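Local coordinates for protein UL37 (Suid herpesvirus 1, PDB 4K70) that is an inner tegument protein thought to be essential for control of viral trafficking, represented here by its calcium-binding N-terminal half, at residues A[82-85]-A[86-90]; A[92-95]-A[96-100]; A[152-156]-A[157-161]; A[175-178]-A[179-183]. One frame throughout, in Å; residues are numbered along the deposited sequence.

Contact 1 (A[82-85]-A[86-90]); sequences HDWD and EGTAP. With CA (calcium ion), chain E; NA (sodium ion), chain U.
E86 meets D83 through its carboxylate, while H82 and W84 close over G87 where residues 82-85 turn into 86-90. The carboxylate of E86 lies across the side chain of D83. Its OE2 comes 3.2 Å from D83 OD2, and the two carboxylate planes are 60° apart. D83 and E86 are also joint ligands of a second calcium site, and the cations probably offset the repulsion between them. The calcium ion beside D85 is held by both carboxylate oxygens of D83 and by OD2 of D85. A sodium ion sits 2.2 Å from OE1 of E86 and shares a water with the backbone N of D83.

H82 has CG anti to the backbone N (chi1 172°), which swings the ring back over the turn. NE2 donates to G87 O at 2.7 Å, with the oxygen almost in the ring plane. CE1 of the same ring meets CB of P90 at 3.6 Å. CD2 of H82 stands 3.2 Å above the centre of the indole of W84. The edge of that indole touches the methyl of T88, CZ3 to CG2. Its NE1 bonds to F176 O, and F134 stacks on the ring.

Backbone bonds E86 N to D83 O and G87 N to W84 O close the bend, and G87 takes a positive phi of 71°. D83 OD1 also accepts from D85 N. This is an Asx turn, in a calcium-binding loop that leads into helix 89-98.

Contact 2 (A[92-95]-A[96-100]); sequences LELL and GVVNG. With NA (sodium ion), chain I; NA (sodium ion), chain Q.
L94 and V98 meet one turn apart on helix 89-98, near its C-terminal end. The backbone bonds are those of an alpha helix. G96 N donates to L92 O, V98 N to L94 O and N99 N to L95 O, each at 2.9 Å. The bond from V97 N to E93 O is weak at 3.4 Å. G100 N then reaches back to V97 O, three residues earlier, as the helix closes.

The apolar contact is between CD1 of L94 and CG2 of V98, at 4.0 Å. V98 keeps CG1 anti to its own N (chi1 168°), and this turns CG2 back over L94 O, 3.3 Å away. Both side chains also face other helices: L94 packs on V42 and L77, and V98 on W46 and A73. L95 meets V127 and S128 of helix 120-137.

Two sodium ions belong to the polar side chains. E93 is extended and grips one with both carboxylate oxygens, a water adding a further ligand. N99 holds the other together with D121 of helix 120-137, so this ion ties the end of one helix to its neighbour. The water on this second sodium donates to G100 O at 2.9 Å, while the ion itself lies 2.3 Å from N99 OD1.

Contact 3 (A[152-156]-A[157-161]); sequences RVVPP and EQTAR
V154 is the first residue of 152-156 to touch the turn that follows. Its CG1 methyl lies 3.9 Å from NE2 of Q158, and the two side chains cross at about a right angle. The preceding V153 packs on L192 and L196 of helix 191-201 and shares a sodium site with R199.

P155 makes the central contacts. Its carbonyl O accepts from Q158 N at 2.9 Å, the donor standing above the carbonyl plane. The ring of P155 touches two side chains. Its CD meets the amide oxygen OE1 of Q158 at 3.5 Å, and its CB meets OE1 of E157 at the same separation. With chi1 at 168°, the Q158 chain leaves on the far side from its own N and runs on extended, which carries its amide back across the P155 ring to V154.

P156 lies side by side with E157. The glutamate chain bends at chi2 (100°), folding its carboxylate back over the two prolines. OE2 approaches CD of P156 at 3.4 Å and has no polar partner in the model, although the contact buries it. P156 and E157 also pack on P333 and Y388. The carbonyl O of P156 takes a short hydrogen bond, 2.5 Å, from the O of a water, which in turn accepts from A160 N at 2.8 Å.

T159 and A160 face helix 175-188. The arrangement is a single weakly bonded helical turn with prolines at its start, where a water bridges P156 O and A160 N in place of a direct bond.

Contact 4 (A[175-178]-A[179-183]); sequences DFVQ and DGLRY
Q178 and L181 run side by side and point the same way along helix 175-188. CD1 of L181 touches the amide of Q178, 3.8 Å from OE1 and 3.9 Å from NE2. L181 CG also lies 3.2 Å from V177 O. A looser apolar contact joins V177 CG1 to L181 CD1. On another side of the helix, CG of D179 sits 3.3 Å from D175 O.

Regular helical bonds hold this spacing. D179 N donates to D175 O, G180 N to F176 O and L181 N to V177 O, while R182 N reaches Q178 O at 3.2 Å.

The Q178 chain bends at chi2 (-62°), and both ends of its amide are bonded. NE2 donates to Y172 O and OE1 accepts from L392 N, which fixes the amide's rotation beside the leucine. D175 pairs with R476 and R182 with D393, in both cases as salt bridges. D179 is a known calcium ligand of this protein, though no calcium is bound to it in this model.

The helix lies between helices and loops. F176, V177 and Y183 pack on helix 120-137, and Q178 lies against R480 and W481 of helix 464-481. D179 and Y183 meet W84 in the loop before helix 89-98.

The four contacts follow one another along the chain, all within the N-terminal part of this largely helical half that defines the UL37 family. Contacts 1 and 2 share helix 89-98, one at its entry and the other at its end, with centres 14 Å apart. Contact 4, on helix 175-188, lies 11 Å from contact 1 between centres and touches it: Y183 packs on W84 and D85. Contact 3 meets contact 4 through A160 and L181, their centres 17 Å apart. Contacts 2 and 3 are the most distant pair, 31 Å between centres. Helix 175-188 therefore links the calcium-binding loop of 82-90 to the short helix 156-159.

Contact 1 (A[82-85]-A[86-90])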
loop_
_atom_site.group_PDB
_atom_site.type_symbol
_atom_site.label_atom_id
_atom_site.label_comp_id
_atom_site.label_asym_id
_atom_site.label_seq_id
_atom_site.Cartn_x
_atom_site.Cartn_y
_atom_site.Cartn_z
ATOM N N HIS A 82 -11.499 11.457 -6.861
ATOM C CA HIS A 82 -11.401 10.881 -8.191
ATOM C C HIS A 82 -11.484 9.368 -8.100
ATOM O O HIS A 82 -10.853 8.760 -7.241
ATOM C CB HIS A 82 -10.072 11.279 -8.850
ATOM C CG HIS A 82 -9.815 10.576 -10.148
ATOM N ND1 HIS A 82 -10.731 10.566 -11.183
ATOM C CD2 HIS A 82 -8.756 9.858 -10.580
ATOM C CE1 HIS A 82 -10.241 9.872 -12.192
ATOM N NE2 HIS A 82 -9.041 9.428 -11.850
ATOM N N ASP A 83 -12.266 8.756 -8.981
ATOM C CA ASP A 83 -12.404 7.305 -8.993
ATOM C C ASP A 83 -11.264 6.710 -9.803
ATOM O O ASP A 83 -11.300 6.737 -11.026
ATOM C CB ASP A 83 -13.747 6.913 -9.618
ATOM C CG ASP A 83 -14.024 5.426 -9.523
ATOM O OD1 ASP A 83 -13.138 4.662 -9.059
ATOM O OD2 ASP A 83 -15.134 5.024 -9.911
ATOM N N TRP A 84 -10.249 6.168 -9.124
ATOM C CA TRP A 84 -9.039 5.723 -9.811
ATOM C C TRP A 84 -9.202 4.485 -10.673
ATOM O O TRP A 84 -8.332 4.178 -11.491
ATOM C CB TRP A 84 -7.861 5.567 -8.820
ATOM C CG TRP A 84 -7.215 6.875 -8.544
ATOM C CD1 TRP A 84 -7.237 7.580 -7.371
ATOM C CD2 TRP A 84 -6.480 7.669 -9.476
ATOM N NE1 TRP A 84 -6.528 8.750 -7.510
ATOM C CE2 TRP A 84 -6.060 8.832 -8.802
ATOM C CE3 TRP A 84 -6.119 7.501 -10.821
ATOM C CZ2 TRP A 84 -5.300 9.830 -9.424
ATOM C CZ3 TRP A 84 -5.373 8.499 -11.447
ATOM C CH2 TRP A 84 -4.971 9.646 -10.744
ATOM N N ASP A 85 -10.321 3.783 -10.507
ATOM C CA ASP A 85 -10.676 2.701 -11.421
ATOM C C ASP A 85 -10.817 3.177 -12.864
ATOM O O ASP A 85 -10.682 2.392 -13.803
ATOM C CB ASP A 85 -11.967 2.009 -10.949
ATOM C CG ASP A 85 -11.792 1.341 -9.598
ATOM O OD1 ASP A 85 -10.822 0.572 -9.443
ATOM O OD2 ASP A 85 -12.595 1.612 -8.681
ATOM N N GLU A 86 -11.082 4.468 -13.038
ATOM C CA GLU A 86 -11.191 5.057 -14.368
ATOM C C GLU A 86 -9.862 5.641 -14.870
ATOM O O GLU A 86 -9.808 6.242 -15.936
ATOM C CB GLU A 86 -12.285 6.133 -14.361
ATOM C CG GLU A 86 -13.588 5.653 -13.700
ATOM C CD GLU A 86 -14.578 6.775 -13.467
ATOM O OE1 GLU A 86 -14.417 7.836 -14.099
ATOM O OE2 GLU A 86 -15.501 6.612 -12.647
ATOM N N GLY A 87 -8.789 5.472 -14.102
ATOM C CA GLY A 87 -7.480 5.918 -14.563
ATOM C C GLY A 87 -7.284 7.421 -14.619
ATOM O O GLY A 87 -8.001 8.175 -13.958
ATOM N N THR A 88 -6.310 7.868 -15.407
ATOM C CA THR A 88 -5.962 9.293 -15.450
ATOM C C THR A 88 -6.852 10.161 -16.357
ATOM O O THR A 88 -6.905 11.381 -16.187
ATOM C CB THR A 88 -4.495 9.508 -15.865
ATOM O OG1 THR A 88 -4.259 8.862 -17.122
ATOM C CG2 THR A 88 -3.543 8.930 -14.802
ATOM N N ALA A 89 -7.541 9.545 -17.318
ATOM C CA ALA A 89 -8.272 10.310 -18.337
ATOM C C ALA A 89 -9.162 11.437 -17.793
ATOM O O ALA A 89 -9.077 12.575 -18.257
ATOM C CB ALA A 89 -9.071 9.375 -19.269
ATOM N N PRO A 90 -10.005 11.128 -16.799
ATOM C CA PRO A 90 -10.901 12.140 -16.232
ATOM C C PRO A 90 -10.156 13.303 -15.570
ATOM O O PRO A 90 -10.675 14.424 -15.564
ATOM C CB PRO A 90 -11.681 11.359 -15.172
ATOM C CG PRO A 90 -11.585 9.925 -15.600
ATOM C CD PRO A 90 -10.216 9.804 -16.191
HETATM CA CA CA E . -14.771 2.735 -8.858
HETATM NA NA NA U . -14.863 9.774 -13.174
HETATM O O HOH W 1 -13.755 10.509 -11.160
#

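Contact 2 (A[92-95]-A[96-100])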
loop_
_atom_site.group_PDB
_atom_site.type_symbol
_atom_site.label_atom_id
_atom_site.label_comp_id
_atom_site.label_asym_id
_atom_site.label_seq_id
_atom_site.Cartn_x
_atom_site.Cartn_y
_atom_site.Cartn_z
ATOM N N LEU A 92 -7.034 14.331 -16.519
ATOM C CA LEU A 92 -6.472 15.067 -17.633
ATOM C C LEU A 92 -7.557 15.908 -18.298
ATOM O O LEU A 92 -7.294 17.005 -18.787
ATOM C CB LEU A 92 -5.858 14.111 -18.652
ATOM C CG LEU A 92 -4.762 13.194 -18.106
ATOM C CD1 LEU A 92 -4.058 12.459 -19.236
ATOM C CD2 LEU A 92 -3.773 13.977 -17.269
ATOM N N GLU A 93 -8.778 15.386 -18.321
ATOM C CA GLU A 93 -9.875 16.095 -18.978
ATOM C C GLU A 93 -10.238 17.356 -18.196
ATOM O O GLU A 93 -10.543 18.391 -18.776
ATOM C CB GLU A 93 -11.091 15.178 -19.155
ATOM C CG GLU A 93 -12.081 15.678 -20.188
ATOM C CD GLU A 93 -13.288 14.764 -20.328
ATOM O OE1 GLU A 93 -14.272 15.185 -20.977
ATOM O OE2 GLU A 93 -13.255 13.634 -19.787
ATOM N N LEU A 94 -10.184 17.265 -16.872
ATOM C CA LEU A 94 -10.422 18.410 -16.015
ATOM C C LEU A 94 -9.284 19.429 -16.158
ATOM O O LEU A 94 -9.525 20.639 -16.237
ATOM C CB LEU A 94 -10.546 17.956 -14.563
ATOM C CG LEU A 94 -10.418 19.058 -13.520
ATOM C CD1 LEU A 94 -11.531 20.063 -13.695
ATOM C CD2 LEU A 94 -10.433 18.456 -12.126
ATOM N N LEU A 95 -8.043 18.945 -16.196
ATOM C CA LEU A 95 -6.895 19.838 -16.409
ATOM C C LEU A 95 -6.997 20.600 -17.728
ATOM O O LEU A 95 -6.645 21.777 -17.792
ATOM C CB LEU A 95 -5.582 19.064 -16.384
ATOM C CG LEU A 95 -5.208 18.453 -15.040
ATOM C CD1 LEU A 95 -3.864 17.764 -15.173
ATOM C CD2 LEU A 95 -5.196 19.519 -13.968
ATOM N N GLY A 96 -7.459 19.923 -18.774
ATOM C CA GLY A 96 -7.701 20.577 -20.056
ATOM C C GLY A 96 -8.647 21.772 -19.974
ATOM O O GLY A 96 -8.421 22.805 -20.606
ATOM N N VAL A 97 -9.718 21.625 -19.204
ATOM C CA VAL A 97 -10.639 22.726 -18.929
ATOM C C VAL A 97 -9.989 23.844 -18.100
ATOM O O VAL A 97 -10.089 25.021 -18.440
ATOM C CB VAL A 97 -11.918 22.204 -18.232
ATOM C CG1 VAL A 97 -12.732 23.343 -17.634
ATOM C CG2 VAL A 97 -12.750 21.416 -19.227
ATOM N N VAL A 98 -9.325 23.474 -17.010
ATOM C CA VAL A 98 -8.674 24.444 -16.133
ATOM C C VAL A 98 -7.679 25.308 -16.913
ATOM O O VAL A 98 -7.548 26.515 -16.678
ATOM C CB VAL A 98 -7.956 23.720 -14.963
ATOM C CG1 VAL A 98 -7.030 24.669 -14.214
ATOM C CG2 VAL A 98 -8.982 23.087 -14.024
ATOM N N ASN A 99 -7.014 24.672 -17.868
ATOM C CA ASN A 99 -5.927 25.267 -18.625
ATOM C C ASN A 99 -6.396 25.934 -19.926
ATOM O O ASN A 99 -5.581 26.431 -20.696
ATOM C CB ASN A 99 -4.896 24.171 -18.931
ATOM C CG ASN A 99 -3.639 24.700 -19.594
ATOM O OD1 ASN A 99 -2.925 25.536 -19.033
ATOM N ND2 ASN A 99 -3.346 24.191 -20.789
ATOM N N GLY A 100 -7.705 25.951 -20.168
ATOM C CA GLY A 100 -8.237 26.493 -21.405
ATOM C C GLY A 100 -7.956 27.974 -21.609
ATOM O O GLY A 100 -7.571 28.689 -20.684
HETATM NA NA NA I . -3.351 27.519 -17.877
HETATM NA NA NA Q . -15.625 13.117 -21.091
HETATM O O HOH W 2 -5.129 28.850 -19.206
HETATM O O HOH W 3 -16.473 12.297 -19.012
#

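Contact 3 (A[152-156]-A[157-161])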
loop_
_atom_site.group_PDB
_atom_site.type_symbol
_atom_site.label_atom_id
_atom_site.label_comp_id
_atom_site.label_asym_id
_atom_site.label_seq_id
_atom_site.Cartn_x
_atom_site.Cartn_y
_atom_site.Cartn_z
ATOM N N ARG A 152 9.856 -10.745 -11.424
ATOM C CA ARG A 152 10.652 -9.609 -10.988
ATOM C C ARG A 152 10.349 -9.232 -9.538
ATOM O O ARG A 152 9.189 -9.067 -9.152
ATOM C CB ARG A 152 10.450 -8.398 -11.915
ATOM C CG ARG A 152 11.509 -7.298 -11.673
ATOM C CD ARG A 152 11.546 -6.215 -12.757
ATOM N NE ARG A 152 10.242 -5.601 -12.992
ATOM C CZ ARG A 152 9.430 -5.942 -13.990
ATOM N NH1 ARG A 152 9.797 -6.888 -14.850
ATOM N NH2 ARG A 152 8.254 -5.333 -14.135
ATOM N N VAL A 153 11.407 -9.105 -8.741
ATOM C CA VAL A 153 11.286 -8.705 -7.349
ATOM C C VAL A 153 11.491 -7.197 -7.231
ATOM O O VAL A 153 12.574 -6.683 -7.512
ATOM C CB VAL A 153 12.309 -9.437 -6.467
ATOM C CG1 VAL A 153 12.261 -8.901 -5.042
ATOM C CG2 VAL A 153 12.048 -10.941 -6.497
ATOM N N VAL A 154 10.438 -6.491 -6.831
ATOM C CA VAL A 154 10.482 -5.039 -6.731
ATOM C C VAL A 154 10.355 -4.578 -5.277
ATOM O O VAL A 154 9.469 -5.035 -4.552
ATOM C CB VAL A 154 9.331 -4.403 -7.527
ATOM C CG1 VAL A 154 9.443 -2.899 -7.484
ATOM C CG2 VAL A 154 9.326 -4.913 -8.966
ATOM N N PRO A 155 11.232 -3.664 -4.843
ATOM C CA PRO A 155 11.039 -3.124 -3.491
ATOM C C PRO A 155 9.727 -2.350 -3.437
ATOM O O PRO A 155 9.486 -1.532 -4.314
ATOM C CB PRO A 155 12.225 -2.175 -3.314
ATOM C CG PRO A 155 13.247 -2.625 -4.352
ATOM C CD PRO A 155 12.444 -3.137 -5.500
ATOM N N PRO A 156 8.878 -2.619 -2.433
ATOM C CA PRO A 156 7.585 -1.936 -2.299
ATOM C C PRO A 156 7.699 -0.406 -2.357
ATOM O O PRO A 156 6.779 0.283 -2.797
ATOM C CB PRO A 156 7.124 -2.378 -0.913
ATOM C CG PRO A 156 7.695 -3.744 -0.780
ATOM C CD PRO A 156 9.062 -3.636 -1.386
ATOM N N GLU A 157 8.841 0.103 -1.919
ATOM C CA GLU A 157 9.070 1.534 -1.780
ATOM C C GLU A 157 9.303 2.168 -3.139
ATOM O O GLU A 157 9.073 3.358 -3.332
ATOM C CB GLU A 157 10.283 1.753 -0.872
ATOM C CG GLU A 157 10.368 0.713 0.267
ATOM C CD GLU A 157 11.365 -0.410 -0.014
ATOM O OE1 GLU A 157 12.448 -0.098 -0.567
ATOM O OE2 GLU A 157 11.088 -1.594 0.337
ATOM N N GLN A 158 9.721 1.350 -4.092
ATOM C CA GLN A 158 10.138 1.827 -5.399
ATOM C C GLN A 158 8.958 2.165 -6.283
ATOM O O GLN A 158 9.049 3.010 -7.178
ATOM C CB GLN A 158 10.982 0.752 -6.080
ATOM C CG GLN A 158 11.250 0.987 -7.552
ATOM C CD GLN A 158 12.235 -0.016 -8.106
ATOM O OE1 GLN A 158 13.236 -0.341 -7.457
ATOM N NE2 GLN A 158 11.956 -0.523 -9.300
ATOM N N THR A 159 7.845 1.493 -6.039
ATOM C CA THR A 159 6.723 1.600 -6.944
ATOM C C THR A 159 6.129 3.010 -7.034
ATOM O O THR A 159 5.875 3.499 -8.134
ATOM C CB THR A 159 5.613 0.613 -6.573
ATOM O OG1 THR A 159 6.185 -0.684 -6.334
ATOM C CG2 THR A 159 4.617 0.542 -7.706
ATOM N N ALA A 160 5.896 3.648 -5.885
ATOM C CA ALA A 160 5.234 4.955 -5.858
ATOM C C ALA A 160 6.232 6.095 -5.741
ATOM O O ALA A 160 5.842 7.247 -5.564
ATOM C CB ALA A 160 4.223 5.029 -4.727
ATOM N N ARG A 161 7.513 5.755 -5.850
ATOM C CA ARG A 161 8.625 6.704 -5.729
ATOM C C ARG A 161 8.446 7.999 -6.528
ATOM O O ARG A 161 8.601 9.085 -5.978
ATOM C CB ARG A 161 9.928 6.014 -6.155
ATOM C CG ARG A 161 11.190 6.601 -5.579
ATOM C CD ARG A 161 12.357 5.608 -5.707
ATOM N NE ARG A 161 12.442 5.031 -7.048
ATOM C CZ ARG A 161 13.237 5.489 -8.013
ATOM N NH1 ARG A 161 14.028 6.531 -7.791
ATOM N NH2 ARG A 161 13.247 4.901 -9.202
HETATM O O HOH W 4 5.856 2.545 -3.284
#

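Contact 4 (A[175-178]-A[179-183])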
loop_
_atom_site.group_PDB
_atom_site.type_symbol
_atom_site.label_atom_id
_atom_site.label_comp_id
_atom_site.label_asym_id
_atom_site.label_seq_id
_atom_site.Cartn_x
_atom_site.Cartn_y
_atom_site.Cartn_z
ATOM N N ASP A 175 -6.244 15.304 -2.002
ATOM C CA ASP A 175 -6.962 14.036 -1.852
ATOM C C ASP A 175 -6.739 13.061 -3.005
ATOM O O ASP A 175 -6.533 11.865 -2.779
ATOM C CB ASP A 175 -8.458 14.269 -1.619
ATOM C CG ASP A 175 -8.738 14.967 -0.295
ATOM O OD1 ASP A 175 -7.859 14.943 0.588
ATOM O OD2 ASP A 175 -9.833 15.542 -0.134
ATOM N N PHE A 176 -6.789 13.545 -4.241
ATOM C CA PHE A 176 -6.608 12.632 -5.369
ATOM C C PHE A 176 -5.229 11.948 -5.371
ATOM O O PHE A 176 -5.084 10.814 -5.836
ATOM C CB PHE A 176 -6.915 13.310 -6.713
ATOM C CG PHE A 176 -5.880 14.304 -7.149
ATOM C CD1 PHE A 176 -5.958 15.633 -6.752
ATOM C CD2 PHE A 176 -4.845 13.918 -7.984
ATOM C CE1 PHE A 176 -5.011 16.555 -7.166
ATOM C CE2 PHE A 176 -3.885 14.838 -8.398
ATOM C CZ PHE A 176 -3.971 16.160 -7.989
ATOM N N VAL A 177 -4.216 12.626 -4.841
ATOM C CA VAL A 177 -2.900 12.009 -4.752
ATOM C C VAL A 177 -2.871 10.882 -3.724
ATOM O O VAL A 177 -2.342 9.804 -3.984
ATOM C CB VAL A 177 -1.802 13.028 -4.407
ATOM C CG1 VAL A 177 -0.535 12.291 -3.993
ATOM C CG2 VAL A 177 -1.543 13.957 -5.606
ATOM N N GLN A 178 -3.421 11.147 -2.549
ATOM C CA GLN A 178 -3.455 10.156 -1.478
ATOM C C GLN A 178 -4.342 8.959 -1.850
ATOM O O GLN A 178 -4.036 7.812 -1.500
ATOM C CB GLN A 178 -3.906 10.814 -0.170
ATOM C CG GLN A 178 -2.914 11.867 0.300
ATOM C CD GLN A 178 -1.565 11.240 0.585
ATOM O OE1 GLN A 178 -1.508 10.109 1.057
ATOM N NE2 GLN A 178 -0.483 11.955 0.291
ATOM N N ASP A 179 -5.430 9.228 -2.575
ATOM C CA ASP A 179 -6.259 8.153 -3.110
ATOM C C ASP A 179 -5.493 7.355 -4.158
ATOM O O ASP A 179 -5.617 6.135 -4.221
ATOM C CB ASP A 179 -7.559 8.698 -3.730
ATOM C CG ASP A 179 -8.541 9.216 -2.684
ATOM O OD1 ASP A 179 -8.400 8.847 -1.496
ATOM O OD2 ASP A 179 -9.447 9.999 -3.049
ATOM N N GLY A 180 -4.707 8.042 -4.987
ATOM C CA GLY A 180 -3.955 7.376 -6.043
ATOM C C GLY A 180 -2.861 6.481 -5.478
ATOM O O GLY A 180 -2.577 5.406 -6.013
ATOM N N LEU A 181 -2.213 6.938 -4.409
ATOM C CA LEU A 181 -1.213 6.117 -3.705
ATOM C C LEU A 181 -1.821 4.815 -3.166
ATOM O O LEU A 181 -1.234 3.734 -3.283
ATOM C CB LEU A 181 -0.614 6.909 -2.552
ATOM C CG LEU A 181 0.226 8.126 -2.961
ATOM C CD1 LEU A 181 0.720 8.885 -1.744
ATOM C CD2 LEU A 181 1.400 7.690 -3.843
ATOM N N ARG A 182 -2.993 4.930 -2.559
ATOM C CA ARG A 182 -3.746 3.749 -2.118
ATOM C C ARG A 182 -4.001 2.770 -3.259
ATOM O O ARG A 182 -3.838 1.553 -3.110
ATOM C CB ARG A 182 -5.074 4.171 -1.497
ATOM C CG ARG A 182 -6.013 3.001 -1.152
ATOM C CD ARG A 182 -7.315 3.542 -0.587
ATOM N NE ARG A 182 -8.450 2.644 -0.784
ATOM C CZ ARG A 182 -8.935 1.821 0.144
ATOM N NH1 ARG A 182 -8.371 1.765 1.347
ATOM N NH2 ARG A 182 -9.979 1.042 -0.136
ATOM N N TYR A 183 -4.392 3.309 -4.408
ATOM C CA TYR A 183 -4.680 2.503 -5.580
ATOM C C TYR A 183 -3.448 1.795 -6.102
ATOM O O TYR A 183 -3.507 0.624 -6.475
ATOM C CB TYR A 183 -5.275 3.382 -6.693
ATOM C CG TYR A 183 -5.804 2.603 -7.877
ATOM C CD1 TYR A 183 -7.124 2.132 -7.893
ATOM C CD2 TYR A 183 -4.992 2.321 -8.975
ATOM C CE1 TYR A 183 -7.619 1.422 -8.968
ATOM C CE2 TYR A 183 -5.482 1.602 -10.060
ATOM C CZ TYR A 183 -6.795 1.160 -10.051
ATOM O OH TYR A 183 -7.293 0.450 -11.124
#